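Local coordinates for alpha-rhamnosidase (Dictyoglomus thermophilum, PDB 6I60), which probably hydrolyses terminal non-reducing alpha-L-rhamnose residues of alpha-L-rhamnosides, at residues His155-Tyr160 with Tyr260-Leu265; Leu169-Ala174 with Leu299-Ile304; Gly588-Val593 with Glu651-Tyr656. All coordinates share one frame; numbering follows the deposited sequence.

Interaction 1: residues His155-Tyr160 with Tyr260-Leu265; sequences HKYEVY and YDFPKL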
loop_
_atom_site.group_PDB
_atom_site.type_symbol
_atom_site.label_atom_id
_atom_site.label_comp_id
_atom_site.label_asym_id
_atom_site.label_seq_id
_atom_site.Cartn_x
_atom_site.Cartn_y
_atom_site.Cartn_z
ATOM N N HIS A 155 26.612 -1.816 23.920
ATOM C CA HIS A 155 25.493 -1.055 23.369
ATOM C C HIS A 155 25.475 0.394 23.845
ATOM O O HIS A 155 24.829 0.714 24.848
ATOM C CB HIS A 155 24.161 -1.729 23.711
ATOM C CG HIS A 155 23.550 -2.467 22.562
ATOM N ND1 HIS A 155 23.358 -1.888 21.326
ATOM C CD2 HIS A 155 23.096 -3.738 22.458
ATOM C CE1 HIS A 155 22.809 -2.770 20.511
ATOM N NE2 HIS A 155 22.639 -3.900 21.172
ATOM N N LYS A 156 26.171 1.276 23.131
ATOM C CA LYS A 156 26.090 2.703 23.410
ATOM C C LYS A 156 24.860 3.292 22.725
ATOM O O LYS A 156 24.560 2.975 21.571
ATOM C CB LYS A 156 27.362 3.419 22.941
ATOM C CG LYS A 156 27.474 4.917 23.312
ATOM C CD LYS A 156 26.686 5.314 24.569
ATOM C CE LYS A 156 27.374 6.401 25.374
ATOM N NZ LYS A 156 27.284 7.734 24.700
ATOM N N TYR A 157 24.144 4.141 23.459
ATOM C CA TYR A 157 22.933 4.789 22.983
ATOM C C TYR A 157 22.924 6.235 23.459
ATOM O O TYR A 157 23.722 6.639 24.309
ATOM C CB TYR A 157 21.681 4.061 23.482
ATOM C CG TYR A 157 21.625 3.953 24.988
ATOM C CD1 TYR A 157 22.329 2.959 25.659
ATOM C CD2 TYR A 157 20.878 4.849 25.741
ATOM C CE1 TYR A 157 22.286 2.858 27.033
ATOM C CE2 TYR A 157 20.829 4.755 27.117
ATOM C CZ TYR A 157 21.536 3.758 27.758
ATOM O OH TYR A 157 21.491 3.660 29.129
ATOM N N GLU A 158 22.003 7.017 22.898
ATOM C CA GLU A 158 21.724 8.372 23.354
ATOM C C GLU A 158 20.227 8.506 23.584
ATOM O O GLU A 158 19.424 7.934 22.840
ATOM C CB GLU A 158 22.199 9.424 22.340
ATOM C CG GLU A 158 23.409 10.230 22.796
ATOM C CD GLU A 158 23.715 11.398 21.874
ATOM O OE1 GLU A 158 24.906 11.617 21.564
ATOM O OE2 GLU A 158 22.766 12.097 21.461
ATOM N N VAL A 159 19.853 9.255 24.613
ATOM C CA VAL A 159 18.455 9.437 24.985
ATOM C C VAL A 159 18.073 10.867 24.628
ATOM O O VAL A 159 18.403 11.812 25.354
ATOM C CB VAL A 159 18.214 9.140 26.469
ATOM C CG1 VAL A 159 16.739 8.859 26.718
ATOM C CG2 VAL A 159 19.066 7.964 26.913
ATOM N N TYR A 160 17.373 11.033 23.508
ATOM C CA TYR A 160 16.903 12.340 23.067
ATOM C C TYR A 160 15.476 12.552 23.561
ATOM O O TYR A 160 14.586 11.746 23.268
ATOM C CB TYR A 160 16.968 12.454 21.544
ATOM C CG TYR A 160 16.601 13.821 21.010
ATOM C CD1 TYR A 160 16.892 14.974 21.730
ATOM C CD2 TYR A 160 15.963 13.960 19.782
ATOM C CE1 TYR A 160 16.558 16.226 21.243
ATOM C CE2 TYR A 160 15.626 15.208 19.288
ATOM C CZ TYR A 160 15.927 16.335 20.022
ATOM O OH TYR A 160 15.592 17.578 19.533
ATOM N N TYR A 260 10.615 -2.134 23.113
ATOM C CA TYR A 260 11.530 -3.105 22.531
ATOM C C TYR A 260 12.910 -2.962 23.169
ATOM O O TYR A 260 13.123 -2.154 24.077
ATOM C CB TYR A 260 11.606 -2.937 21.011
ATOM C CG TYR A 260 10.281 -3.127 20.309
ATOM C CD1 TYR A 260 9.550 -4.297 20.473
ATOM C CD2 TYR A 260 9.761 -2.139 19.481
ATOM C CE1 TYR A 260 8.338 -4.477 19.832
ATOM C CE2 TYR A 260 8.550 -2.310 18.837
ATOM C CZ TYR A 260 7.842 -3.482 19.016
ATOM O OH TYR A 260 6.638 -3.662 18.377
ATOM N N ASP A 261 13.849 -3.761 22.679
ATOM C CA ASP A 261 15.213 -3.798 23.176
ATOM C C ASP A 261 16.153 -3.129 22.171
ATOM O O ASP A 261 15.716 -2.534 21.178
ATOM C CB ASP A 261 15.615 -5.248 23.461
ATOM C CG ASP A 261 16.794 -5.352 24.402
ATOM O OD1 ASP A 261 17.101 -4.350 25.082
ATOM O OD2 ASP A 261 17.421 -6.432 24.450
ATOM N N PHE A 262 17.453 -3.219 22.441
ATOM C CA PHE A 262 18.458 -2.726 21.516
ATOM C C PHE A 262 18.550 -3.657 20.306
ATOM O O PHE A 262 18.051 -4.784 20.345
ATOM C CB PHE A 262 19.804 -2.613 22.229
ATOM C CG PHE A 262 19.853 -1.512 23.249
ATOM C CD1 PHE A 262 19.792 -0.185 22.859
ATOM C CD2 PHE A 262 19.950 -1.805 24.600
ATOM C CE1 PHE A 262 19.832 0.831 23.796
ATOM C CE2 PHE A 262 19.990 -0.794 25.542
ATOM C CZ PHE A 262 19.931 0.525 25.140
ATOM N N PRO A 263 19.159 -3.198 19.208
ATOM C CA PRO A 263 19.189 -4.016 17.987
ATOM C C PRO A 263 19.827 -5.380 18.214
ATOM O O PRO A 263 20.818 -5.512 18.933
ATOM C CB PRO A 263 20.013 -3.166 17.014
ATOM C CG PRO A 263 19.802 -1.775 17.466
ATOM C CD PRO A 263 19.677 -1.838 18.962
ATOM N N LYS A 264 19.243 -6.399 17.585
ATOM C CA LYS A 264 19.729 -7.771 17.665
ATOM C C LYS A 264 19.705 -8.380 16.269
ATOM O O LYS A 264 19.146 -7.808 15.329
ATOM C CB LYS A 264 18.890 -8.607 18.641
ATOM C CG LYS A 264 17.455 -8.131 18.783
ATOM C CD LYS A 264 16.766 -8.793 19.963
ATOM C CE LYS A 264 16.888 -7.945 21.217
ATOM N NZ LYS A 264 15.837 -8.283 22.213
ATOM N N LEU A 265 20.312 -9.560 16.135
ATOM C CA LEU A 265 20.520 -10.164 14.827
ATOM C C LEU A 265 20.380 -11.677 14.895
ATOM O O LEU A 265 20.916 -12.319 15.802
ATOM C CB LEU A 265 21.906 -9.807 14.274
ATOM C CG LEU A 265 22.348 -10.518 12.994
ATOM C CD1 LEU A 265 21.425 -10.159 11.844
ATOM C CD2 LEU A 265 23.787 -10.164 12.662
#

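Interaction 2: residues Leu169-Ala174 with Leu299-Ile304; sequences LNYTIA and LYHGEI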
loop_
_atom_site.group_PDB
_atom_site.type_symbol
_atom_site.label_atom_id
_atom_site.label_comp_id
_atom_site.label_asym_id
_atom_site.label_seq_id
_atom_site.Cartn_x
_atom_site.Cartn_y
_atom_site.Cartn_z
ATOM N N LEU A 169 6.623 11.298 24.662
ATOM C CA LEU A 169 7.567 10.196 24.619
ATOM C C LEU A 169 8.998 10.715 24.489
ATOM O O LEU A 169 9.245 11.890 24.210
ATOM C CB LEU A 169 7.241 9.249 23.461
ATOM C CG LEU A 169 6.121 8.216 23.631
ATOM C CD1 LEU A 169 6.360 7.345 24.854
ATOM C CD2 LEU A 169 4.759 8.875 23.706
ATOM N N ASN A 170 9.950 9.814 24.704
ATOM C CA ASN A 170 11.362 10.091 24.504
ATOM C C ASN A 170 11.903 9.162 23.424
ATOM O O ASN A 170 11.235 8.222 22.989
ATOM C CB ASN A 170 12.151 9.927 25.809
ATOM C CG ASN A 170 12.037 8.532 26.387
ATOM O OD1 ASN A 170 11.113 7.787 26.064
ATOM N ND2 ASN A 170 12.982 8.171 27.248
ATOM N N TYR A 171 13.132 9.435 22.989
ATOM C CA TYR A 171 13.755 8.693 21.897
ATOM C C TYR A 171 15.102 8.162 22.365
ATOM O O TYR A 171 16.038 8.936 22.586
ATOM C CB TYR A 171 13.914 9.575 20.655
ATOM C CG TYR A 171 12.636 10.265 20.232
ATOM C CD1 TYR A 171 11.770 9.674 19.321
ATOM C CD2 TYR A 171 12.292 11.508 20.748
ATOM C CE1 TYR A 171 10.598 10.301 18.934
ATOM C CE2 TYR A 171 11.122 12.141 20.369
ATOM C CZ TYR A 171 10.281 11.536 19.462
ATOM O OH TYR A 171 9.118 12.166 19.082
ATOM N N THR A 172 15.196 6.843 22.520
ATOM C CA THR A 172 16.443 6.171 22.870
ATOM C C THR A 172 17.072 5.655 21.581
ATOM O O THR A 172 16.600 4.670 21.003
ATOM C CB THR A 172 16.199 5.031 23.857
ATOM O OG1 THR A 172 15.132 5.384 24.747
ATOM C CG2 THR A 172 17.451 4.752 24.666
ATOM N N ILE A 173 18.129 6.321 21.129
ATOM C CA ILE A 173 18.779 6.012 19.860
ATOM C C ILE A 173 20.086 5.294 20.165
ATOM O O ILE A 173 21.026 5.895 20.700
ATOM C CB ILE A 173 19.024 7.275 19.023
ATOM C CG1 ILE A 173 17.695 7.907 18.603
ATOM C CG2 ILE A 173 19.871 6.945 17.802
ATOM C CD1 ILE A 173 17.604 9.390 18.897
ATOM N N ALA A 174 20.149 4.009 19.822
ATOM C CA ALA A 174 21.373 3.236 19.951
ATOM C C ALA A 174 22.279 3.482 18.746
ATOM O O ALA A 174 21.923 4.184 17.796
ATOM C CB ALA A 174 21.052 1.751 20.103
ATOM N N LEU A 299 14.718 6.912 12.554
ATOM C CA LEU A 299 13.821 7.204 11.442
ATOM C C LEU A 299 13.313 8.639 11.492
ATOM O O LEU A 299 13.067 9.245 10.444
ATOM C CB LEU A 299 12.643 6.230 11.444
ATOM C CG LEU A 299 12.971 4.749 11.257
ATOM C CD1 LEU A 299 11.736 3.890 11.487
ATOM C CD2 LEU A 299 13.547 4.504 9.875
ATOM N N TYR A 300 13.150 9.200 12.694
ATOM C CA TYR A 300 12.626 10.556 12.813
ATOM C C TYR A 300 13.729 11.599 12.701
ATOM O O TYR A 300 13.509 12.680 12.142
ATOM C CB TYR A 300 11.892 10.733 14.146
ATOM C CG TYR A 300 10.601 9.957 14.278
ATOM C CD1 TYR A 300 10.038 9.729 15.528
ATOM C CD2 TYR A 300 9.944 9.457 13.162
ATOM C CE1 TYR A 300 8.861 9.022 15.663
ATOM C CE2 TYR A 300 8.762 8.748 13.287
ATOM C CZ TYR A 300 8.227 8.534 14.541
ATOM O OH TYR A 300 7.054 7.828 14.674
ATOM N N HIS A 301 14.917 11.298 13.228
ATOM C CA HIS A 301 15.950 12.305 13.417
ATOM C C HIS A 301 17.143 12.167 12.482
ATOM O O HIS A 301 17.988 13.068 12.455
ATOM C CB HIS A 301 16.441 12.274 14.869
ATOM C CG HIS A 301 15.333 12.293 15.875
ATOM N ND1 HIS A 301 14.515 13.386 16.061
ATOM C CD2 HIS A 301 14.901 11.347 16.743
ATOM C CE1 HIS A 301 13.630 13.116 17.004
ATOM N NE2 HIS A 301 13.843 11.885 17.435
ATOM N N GLY A 302 17.242 11.085 11.724
ATOM C CA GLY A 302 18.297 10.951 10.742
ATOM C C GLY A 302 19.417 10.038 11.196
ATOM O O GLY A 302 19.307 9.279 12.164
ATOM N N GLU A 303 20.527 10.125 10.465
ATOM C CA GLU A 303 21.673 9.256 10.677
ATOM C C GLU A 303 22.952 10.074 10.574
ATOM O O GLU A 303 23.038 11.007 9.772
ATOM C CB GLU A 303 21.683 8.099 9.660
ATOM C CG GLU A 303 23.062 7.604 9.243
ATOM C CD GLU A 303 23.059 6.943 7.874
ATOM O OE1 GLU A 303 22.172 6.100 7.624
ATOM O OE2 GLU A 303 23.942 7.264 7.048
ATOM N N ILE A 304 23.939 9.725 11.399
ATOM C CA ILE A 304 25.249 10.364 11.394
ATOM C C ILE A 304 26.279 9.343 10.929
ATOM O O ILE A 304 26.355 8.237 11.477
ATOM C CB ILE A 304 25.608 10.919 12.782
ATOM C CG1 ILE A 304 24.603 11.992 13.202
ATOM C CG2 ILE A 304 27.020 11.473 12.788
ATOM C CD1 ILE A 304 24.276 11.964 14.672
#

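Interaction 3: residues Gly588-Val593 with Glu651-Tyr656; sequences GFKKYV and EADYKY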
loop_
_atom_site.group_PDB
_atom_site.type_symbol
_atom_site.label_atom_id
_atom_site.label_comp_id
_atom_site.label_asym_id
_atom_site.label_seq_id
_atom_site.Cartn_x
_atom_site.Cartn_y
_atom_site.Cartn_z
ATOM N N GLY A 588 -11.686 -13.044 13.129
ATOM C CA GLY A 588 -11.368 -11.703 13.587
ATOM C C GLY A 588 -12.474 -10.708 13.304
ATOM O O GLY A 588 -12.694 -9.782 14.090
ATOM N N PHE A 589 -13.184 -10.881 12.187
ATOM C CA PHE A 589 -14.317 -10.012 11.888
ATOM C C PHE A 589 -15.445 -10.236 12.886
ATOM O O PHE A 589 -16.040 -9.279 13.396
ATOM C CB PHE A 589 -14.820 -10.255 10.463
ATOM C CG PHE A 589 -13.751 -10.180 9.407
ATOM C CD1 PHE A 589 -12.593 -9.445 9.608
ATOM C CD2 PHE A 589 -13.916 -10.842 8.200
ATOM C CE1 PHE A 589 -11.621 -9.381 8.631
ATOM C CE2 PHE A 589 -12.947 -10.779 7.220
ATOM C CZ PHE A 589 -11.800 -10.049 7.436
ATOM N N LYS A 590 -15.758 -11.505 13.170
ATOM C CA LYS A 590 -16.816 -11.816 14.122
ATOM C C LYS A 590 -16.478 -11.308 15.515
ATOM O O LYS A 590 -17.377 -10.927 16.274
ATOM C CB LYS A 590 -17.066 -13.324 14.153
ATOM C CG LYS A 590 -18.349 -13.769 13.464
ATOM C CD LYS A 590 -18.668 -15.226 13.775
ATOM C CE LYS A 590 -19.925 -15.353 14.627
ATOM N NZ LYS A 590 -20.295 -16.777 14.885
ATOM N N LYS A 591 -15.191 -11.284 15.865
ATOM C CA LYS A 591 -14.795 -10.838 17.195
ATOM C C LYS A 591 -14.870 -9.321 17.323
ATOM O O LYS A 591 -15.279 -8.808 18.371
ATOM C CB LYS A 591 -13.386 -11.334 17.520
ATOM C CG LYS A 591 -13.147 -11.572 19.001
ATOM C CD LYS A 591 -11.834 -12.296 19.242
ATOM C CE LYS A 591 -12.026 -13.804 19.264
ATOM N NZ LYS A 591 -10.904 -14.489 19.962
ATOM N N TYR A 592 -14.482 -8.587 16.276
ATOM C CA TYR A 592 -14.560 -7.132 16.344
ATOM C C TYR A 592 -16.006 -6.657 16.335
ATOM O O TYR A 592 -16.376 -5.758 17.100
ATOM C CB TYR A 592 -13.788 -6.488 15.193
ATOM C CG TYR A 592 -14.073 -5.007 15.076
ATOM C CD1 TYR A 592 -13.592 -4.113 16.025
ATOM C CD2 TYR A 592 -14.850 -4.506 14.040
ATOM C CE1 TYR A 592 -13.861 -2.760 15.936
ATOM C CE2 TYR A 592 -15.124 -3.152 13.942
ATOM C CZ TYR A 592 -14.626 -2.285 14.894
ATOM O OH TYR A 592 -14.895 -0.937 14.802
ATOM N N VAL A 593 -16.837 -7.239 15.465
ATOM C CA VAL A 593 -18.255 -6.898 15.458
ATOM C C VAL A 593 -18.888 -7.230 16.802
ATOM O O VAL A 593 -19.770 -6.505 17.280
ATOM C CB VAL A 593 -18.960 -7.613 14.289
ATOM C CG1 VAL A 593 -20.474 -7.532 14.431
ATOM C CG2 VAL A 593 -18.511 -7.011 12.967
ATOM N N GLU A 651 -24.996 -19.798 6.758
ATOM C CA GLU A 651 -26.371 -19.306 6.700
ATOM C C GLU A 651 -26.822 -18.741 8.041
ATOM O O GLU A 651 -27.531 -17.729 8.085
ATOM C CB GLU A 651 -27.312 -20.424 6.252
ATOM C CG GLU A 651 -27.143 -20.832 4.798
ATOM C CD GLU A 651 -27.097 -19.641 3.858
ATOM O OE1 GLU A 651 -25.989 -19.289 3.396
ATOM O OE2 GLU A 651 -28.166 -19.058 3.581
ATOM N N ALA A 652 -26.427 -19.380 9.143
ATOM C CA ALA A 652 -26.809 -18.881 10.461
ATOM C C ALA A 652 -26.179 -17.521 10.731
ATOM O O ALA A 652 -26.852 -16.594 11.199
ATOM C CB ALA A 652 -26.412 -19.886 11.542
ATOM N N ASP A 653 -24.884 -17.381 10.442
ATOM C CA ASP A 653 -24.229 -16.092 10.620
ATOM C C ASP A 653 -24.780 -15.051 9.659
ATOM O O ASP A 653 -24.888 -13.873 10.017
ATOM C CB ASP A 653 -22.720 -16.237 10.438
ATOM C CG ASP A 653 -22.005 -16.549 11.737
ATOM O OD1 ASP A 653 -22.671 -16.574 12.794
ATOM O OD2 ASP A 653 -20.776 -16.769 11.701
ATOM N N TYR A 654 -25.199 -15.481 8.496
ATOM C CA TYR A 654 -25.727 -14.574 7.523
ATOM C C TYR A 654 -26.967 -14.006 8.055
ATOM O O TYR A 654 -27.049 -12.853 8.273
ATOM C CB TYR A 654 -25.979 -15.281 6.213
ATOM C CG TYR A 654 -26.903 -14.585 5.267
ATOM C CD1 TYR A 654 -26.718 -13.301 4.918
ATOM C CD2 TYR A 654 -27.958 -15.234 4.718
ATOM C CE1 TYR A 654 -27.572 -12.675 4.071
ATOM C CE2 TYR A 654 -28.813 -14.607 3.871
ATOM C CZ TYR A 654 -28.606 -13.326 3.560
ATOM O OH TYR A 654 -29.450 -12.711 2.714
ATOM N N LYS A 655 -27.946 -14.830 8.334
ATOM C CA LYS A 655 -29.206 -14.346 8.863
ATOM C C LYS A 655 -29.077 -13.531 10.141
ATOM O O LYS A 655 -29.739 -12.562 10.318
ATOM C CB LYS A 655 -30.157 -15.509 9.058
ATOM C CG LYS A 655 -31.514 -15.382 8.389
ATOM C CD LYS A 655 -31.611 -14.285 7.327
ATOM C CE LYS A 655 -32.954 -14.280 6.613
ATOM N NZ LYS A 655 -33.105 -15.433 5.678
ATOM N N TYR A 656 -28.219 -13.922 11.041
ATOM C CA TYR A 656 -28.052 -13.195 12.250
ATOM C C TYR A 656 -27.615 -11.799 12.035
ATOM O O TYR A 656 -28.152 -10.935 12.610
ATOM C CB TYR A 656 -27.032 -13.896 13.099
ATOM C CG TYR A 656 -26.698 -13.175 14.340
ATOM C CD1 TYR A 656 -27.494 -13.240 15.426
ATOM C CD2 TYR A 656 -25.586 -12.430 14.424
ATOM C CE1 TYR A 656 -27.181 -12.567 16.568
ATOM C CE2 TYR A 656 -25.272 -11.755 15.561
ATOM C CZ TYR A 656 -26.079 -11.832 16.624
ATOM O OH TYR A 656 -25.752 -11.168 17.752
#

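Interaction 1: residues His155-Tyr160 with Tyr260-Leu265
Phe262 reaches between His155 and Tyr157 and touches both rings along its length. Its CB sits over the middle of the His155 imidazole, 3.4 Å from the ring centroid, in a CH-pi contact almost directly above the ring centre. Further out, Phe262 CG meets His155 CG at 3.9 Å, and the phenyl ring runs on past the imidazole toward the histidine's own CB, which lies over one of its faces. The two rings therefore form an offset stack, with centroids 4.8 Å apart and planes tilted by 23°. At the far end, Phe262 CE1 touches Tyr157 CB, while CZ comes over the face of the phenol ring, 3.5 Å from Tyr157 CD1. With CG beside its backbone N (chi1 -70°), the phenylalanine is aimed at this pair. Histidine suits its place because it offers both a flat face and a polar rim: His155 NE2 donates a weak, bent bond (3.3 Å, 141°) to Pro263 O, which lies at the ring edge. Cut back to an alanine, this position would probably leave Phe262 without its stacking partner and Pro263 O without this donor. The contact bridges several strands: His155 also touches Tyr291 of strand 288-298, Phe262 packs on Ala174 of strand 171-184, and Pro263, just ahead of strand 264-273, rests on Leu249 of strand 242-250.

Interaction 2: residues Leu169-Ala174 with Leu299-Ile304
Tyr171 presents the face of its phenol ring to the edge of His301. The planes are nearly perpendicular, at 87°, and the centroids lie 4.7 Å apart, a T-shaped pair. The atom that probes the face is His301 NE2, placed nearer the CB end of the tyrosine ring than its hydroxyl, at 3.5 Å from Tyr171 CG. Because His301 ND1 is bonded to the backbone N of Leu412 and must act as acceptor there, a neutral imidazole would probably carry its proton on NE2, directing an N-H at the pi cloud. The neighbouring carbon of the imidazole, His301 CD2, meets Ile173 CD1 at 4.0 Å, so the isoleucine fills the place beside the ring with a purely apolar methyl. Tyr300 adds a second aromatic contact: Tyr171 CE1 comes up to the edge of its ring, 3.5 Å from Tyr300 CD1. Tyr300 CB lies 3.9 Å above the centre of the His301 ring, helping to fix that ring's tilt, while Tyr300 OH bonds to Glu502 O. Both Tyr171 and His301 hold CG beside the backbone N (chi1 -52° and -49°), which brings the two rings together. Tyr160 joins them in an edge-to-face pair with His301. This is a buried aromatic cluster, in which the turn of the antiparallel hairpin formed by strands 288-298 and 302-306 packs against the beginning of strand 171-184.

Interaction 3: residues Gly588-Val593 with Glu651-Tyr656
The carboxylate of Asp653 takes the ammonium of Lys590 on the side where its two oxygens open together, while the lysine methylenes are displaced to one side of the carboxylate plane. Asp653 OD1 accepts from Lys590 NZ through its syn lone pair, at 3.2 Å, and the same nitrogen makes a weak bond to Asp653 OD2, also 3.2 Å away, so the salt bridge is forked. Asp653 OD2 has a further partner in Tyr586 OH, which helps to hold the group in its rotation. The lysine chain is extended except for a bend at chi3 (113°), which turns its amine into the fork; Lys590 CD passes 3.3 Å from Asp653 OD2. A long, flexible lysine suits one side and a short aspartate the other, because the helix backbones stay well apart, with Lys590 CA and Asp653 CA 9.2 Å from each other. Asp653 also stands in the first turn of helix 651-672, where a negative charge is probably favoured by the helix dipole. One turn on, Tyr656 helps line the pocket that holds 2-(2-ethoxyethoxy)ethanol. A surface interhelical salt bridge thus joins helices 586-599 and 651-672 within the six-hairpin glycosidase domain, whose helices in this family form an (alpha/alpha)6 barrel.

From the N terminus the chain first lays down 155-160 and then 169-174, neighbouring antiparallel strands linked by a probable hydrogen bond from Tyr160 N to Tyr171 O (2.7 Å). It comes back at 260-265 to close interaction 1, a loop of 99 intervening residues, and at 299-304 to close interaction 2 after 124. Their segments alternate, so the two loops cross, and together they fasten both members of the early strand pair to later parts of the beta-rich region. Interaction 3 follows in series, its loop of 57 residues lying within the helical glycosidase domain, its centre about 44 Å from that of interaction 1 and about 43 Å from that of interaction 2.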